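Local coordinates for hydroalkoxylation enzyme phnH (Penicillium herquei, PDB 6JJT), which catalyses the enantioselective hydroalkoxylation that closes a ring on a prenylated phenalenone to give (2'R)-atrovenetin, on the pathway to herqueinone, at residues G67-G72 against A88-Q93. Numbering follows the deposited sequence.
Sequences GTVIGG and AHYLIQ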
ATOM      1  N   GLY D  67      24.432   6.094 -10.005  1.00 18.87           N
ATOM      2  CA  GLY D  67      24.672   5.874  -8.592  1.00 20.94           C
ATOM      3  C   GLY D  67      24.553   4.409  -8.181  1.00 18.20           C
ATOM      4  O   GLY D  67      24.834   3.503  -8.964  1.00 18.54           O
ATOM      5  N   THR D  68      24.148   4.224  -6.915  1.00 17.02           N
ATOM      6  CA  THR D  68      24.029   2.859  -6.444  1.00 17.11           C
ATOM      7  C   THR D  68      22.720   2.712  -5.668  1.00 15.22           C
ATOM      8  O   THR D  68      22.154   3.690  -5.192  1.00 16.88           O
ATOM      9  CB  THR D  68      25.233   2.467  -5.566  1.00 18.92           C
ATOM     10  OG1 THR D  68      25.177   3.307  -4.421  1.00 19.06           O
ATOM     11  CG2 THR D  68      26.570   2.701  -6.263  1.00 17.21           C
ATOM     12  N   VAL D  69      22.323   1.464  -5.506  1.00 13.79           N
ATOM     13  CA  VAL D  69      21.158   1.159  -4.694  1.00 13.01           C
ATOM     14  C   VAL D  69      21.689   0.845  -3.298  1.00 12.51           C
ATOM     15  O   VAL D  69      22.518  -0.057  -3.118  1.00 14.19           O
ATOM     16  CB  VAL D  69      20.419  -0.062  -5.292  1.00 12.92           C
ATOM     17  CG1 VAL D  69      19.348  -0.581  -4.342  1.00 13.51           C
ATOM     18  CG2 VAL D  69      19.828   0.227  -6.665  1.00 15.33           C
ATOM     19  N   ILE D  70      21.187   1.576  -2.309  1.00 12.99           N
ATOM     20  CA  ILE D  70      21.531   1.435  -0.903  1.00 14.68           C
ATOM     21  C   ILE D  70      20.885   0.206  -0.277  1.00 13.62           C
ATOM     22  O   ILE D  70      21.452  -0.459   0.596  1.00 14.62           O
ATOM     23  CB  ILE D  70      21.119   2.715  -0.140  1.00 17.53           C
ATOM     24  CG1 ILE D  70      21.919   3.930  -0.621  1.00 17.61           C
ATOM     25  CG2 ILE D  70      21.173   2.551   1.369  1.00 19.41           C
ATOM     26  CD1 ILE D  70      23.423   3.799  -0.475  1.00 21.39           C
ATOM     27  N   GLY D  71      19.638  -0.059  -0.685  1.00 14.18           N
ATOM     28  CA  GLY D  71      18.908  -1.151  -0.071  1.00 12.74           C
ATOM     29  C   GLY D  71      17.442  -1.032  -0.438  1.00 11.36           C
ATOM     30  O   GLY D  71      17.014  -0.011  -0.956  1.00 12.80           O
ATOM     31  N   GLY D  72      16.708  -2.102  -0.221  1.00 11.47           N
ATOM     32  CA  GLY D  72      15.250  -2.074  -0.338  1.00 10.44           C
ATOM     33  C   GLY D  72      14.720  -3.487  -0.237  1.00  9.84           C
ATOM     34  O   GLY D  72      15.478  -4.404   0.093  1.00 10.52           O
ATOM     35  N   ALA D  88       8.049  -3.231  -4.960  1.00 11.79           N
ATOM     36  CA  ALA D  88       9.337  -3.042  -4.282  1.00 12.03           C
ATOM     37  C   ALA D  88       9.520  -1.574  -3.955  1.00 10.89           C
ATOM     38  O   ALA D  88       8.967  -0.710  -4.620  1.00 11.07           O
ATOM     39  CB  ALA D  88      10.459  -3.510  -5.193  1.00 13.58           C
ATOM     40  N   HIS D  89      10.292  -1.318  -2.916  1.00  9.94           N
ATOM     41  CA  HIS D  89      10.812  -0.004  -2.649  1.00 11.11           C
ATOM     42  C   HIS D  89      12.308  -0.146  -2.496  1.00 11.21           C
ATOM     43  O   HIS D  89      12.774  -1.098  -1.834  1.00 11.89           O
ATOM     44  CB  HIS D  89      10.301   0.594  -1.324  1.00 12.85           C
ATOM     45  CG  HIS D  89       8.847   0.823  -1.286  1.00 14.16           C
ATOM     46  ND1 HIS D  89       8.038  -0.056  -0.634  1.00 18.88           N
ATOM     47  CD2 HIS D  89       8.066   1.826  -1.753  1.00 15.90           C
ATOM     48  CE1 HIS D  89       6.785   0.413  -0.688  1.00 20.57           C
ATOM     49  NE2 HIS D  89       6.794   1.528  -1.403  1.00 17.88           N
ATOM     50  N   TYR D  90      13.036   0.798  -3.084  1.00 10.68           N
ATOM     51  CA  TYR D  90      14.470   0.801  -2.835  1.00 10.78           C
ATOM     52  C   TYR D  90      14.969   2.219  -2.950  1.00 10.67           C
ATOM     53  O   TYR D  90      14.271   3.099  -3.482  1.00 11.36           O
ATOM     54  CB  TYR D  90      15.246  -0.162  -3.751  1.00 11.10           C
ATOM     55  CG  TYR D  90      15.115   0.045  -5.240  1.00 11.19           C
ATOM     56  CD1 TYR D  90      15.975   0.869  -5.945  1.00 11.90           C
ATOM     57  CD2 TYR D  90      14.121  -0.633  -5.952  1.00 14.41           C
ATOM     58  CE1 TYR D  90      15.875   1.004  -7.320  1.00 14.16           C
ATOM     59  CE2 TYR D  90      14.012  -0.518  -7.339  1.00 15.09           C
ATOM     60  CZ  TYR D  90      14.918   0.290  -8.010  1.00 14.77           C
ATOM     61  OH  TYR D  90      14.889   0.445  -9.374  1.00 17.44           O
ATOM     62  N   LEU D  91      16.159   2.457  -2.409  1.00 10.50           N
ATOM     63  CA  LEU D  91      16.680   3.821  -2.360  1.00 10.56           C
ATOM     64  C   LEU D  91      17.941   3.884  -3.229  1.00 12.18           C
ATOM     65  O   LEU D  91      18.872   3.086  -3.054  1.00 12.52           O
ATOM     66  CB  LEU D  91      16.955   4.091  -0.872  1.00 13.40           C
ATOM     67  CG  LEU D  91      17.390   5.457  -0.355  1.00 15.77           C
ATOM     68  CD1 LEU D  91      18.720   5.984  -0.837  1.00 14.84           C
ATOM     69  CD2 LEU D  91      16.269   6.455  -0.129  1.00 14.91           C
ATOM     70  N   ILE D  92      17.954   4.846  -4.150  1.00 10.68           N
ATOM     71  CA  ILE D  92      19.137   5.159  -4.959  1.00 11.13           C
ATOM     72  C   ILE D  92      19.855   6.309  -4.292  1.00 11.60           C
ATOM     73  O   ILE D  92      19.227   7.314  -3.945  1.00 12.81           O
ATOM     74  CB  ILE D  92      18.727   5.556  -6.399  1.00 12.11           C
ATOM     75  CG1 ILE D  92      18.139   4.351  -7.123  1.00 13.11           C
ATOM     76  CG2 ILE D  92      19.938   6.122  -7.161  1.00 13.58           C
ATOM     77  CD1 ILE D  92      17.605   4.674  -8.513  1.00 14.66           C
ATOM     78  N   GLN D  93      21.148   6.136  -4.053  1.00 13.43           N
ATOM     79  CA  GLN D  93      21.968   7.308  -3.763  1.00 14.00           C
ATOM     80  C   GLN D  93      22.820   7.617  -5.005  1.00 14.61           C
ATOM     81  O   GLN D  93      23.571   6.756  -5.488  1.00 16.29           O
ATOM     82  CB  GLN D  93      22.792   7.066  -2.494  1.00 15.22           C
ATOM     83  CG  GLN D  93      23.539   8.316  -2.039  1.00 17.33           C
ATOM     84  CD  GLN D  93      24.020   8.189  -0.610  1.00 20.11           C
ATOM     85  OE1 GLN D  93      23.402   8.635   0.366  1.00 20.75           O
ATOM     86  NE2 GLN D  93      25.154   7.525  -0.440  1.00 23.03           N
TER
HETATM   87  O   HOH W   1      26.045   5.964  -4.818  1.00 24.56           O
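Ile70 lies against both Leu91 and Gln93, where two antiparallel strands of a hairpin in the phnH barrel change step. Its CG1 sits 3.8 Å from Leu91 CD1, the two side chains running side by side in the same direction, and 3.8 Å from Gln93 CB, where they meet at a slant. With CG1 anti to its own carbonyl carbon (chi1 -65°), Ile70 brings this branch against CB of Gln93. The backbone explains the placement. Val69 pairs with Ile92 and Gly72 with Tyr90, leaving Ile70 and Gly71 together opposite Leu91: a beta bulge, with Ile70 in a helix-like conformation (psi -38°). Two bonds bracket it: Ile70 N donates to Leu91 O at 2.9 Å, and Leu91 N donates to Gly71 O at 3.0 Å. Before the bulge the ladder is regular, Thr68 and Gln93 exchanging both backbone bonds. The carbonyl of Gln93 has a second donor, a water 2.7 Å from Gln93 O that also bonds Thr68 OG1.

On the other face, Val69 CG2 approaches Tyr90 CD1 at 4.0 Å, obliquely to the ring, and Ile92 lies next to them. Leu55 and Ile60 of strand 48-61 and Val102 of strand 99-107 pack against this apolar group. Tyr90 is buried, and its hydroxyl is hydrogen-bonded to Glu104. At Gly72 the strands come close: Gly72 CA lies 3.1 Å from His89 O in a CA-H...O contact.

Tyr40 of a neighbouring subunit packs on Ile70, Leu91 and Gln93, so their hydrocarbon patch belongs to the tetramer interface. The directional backbone bonds set the register, whereas dispersion forces probably dominate between the side chains on either face.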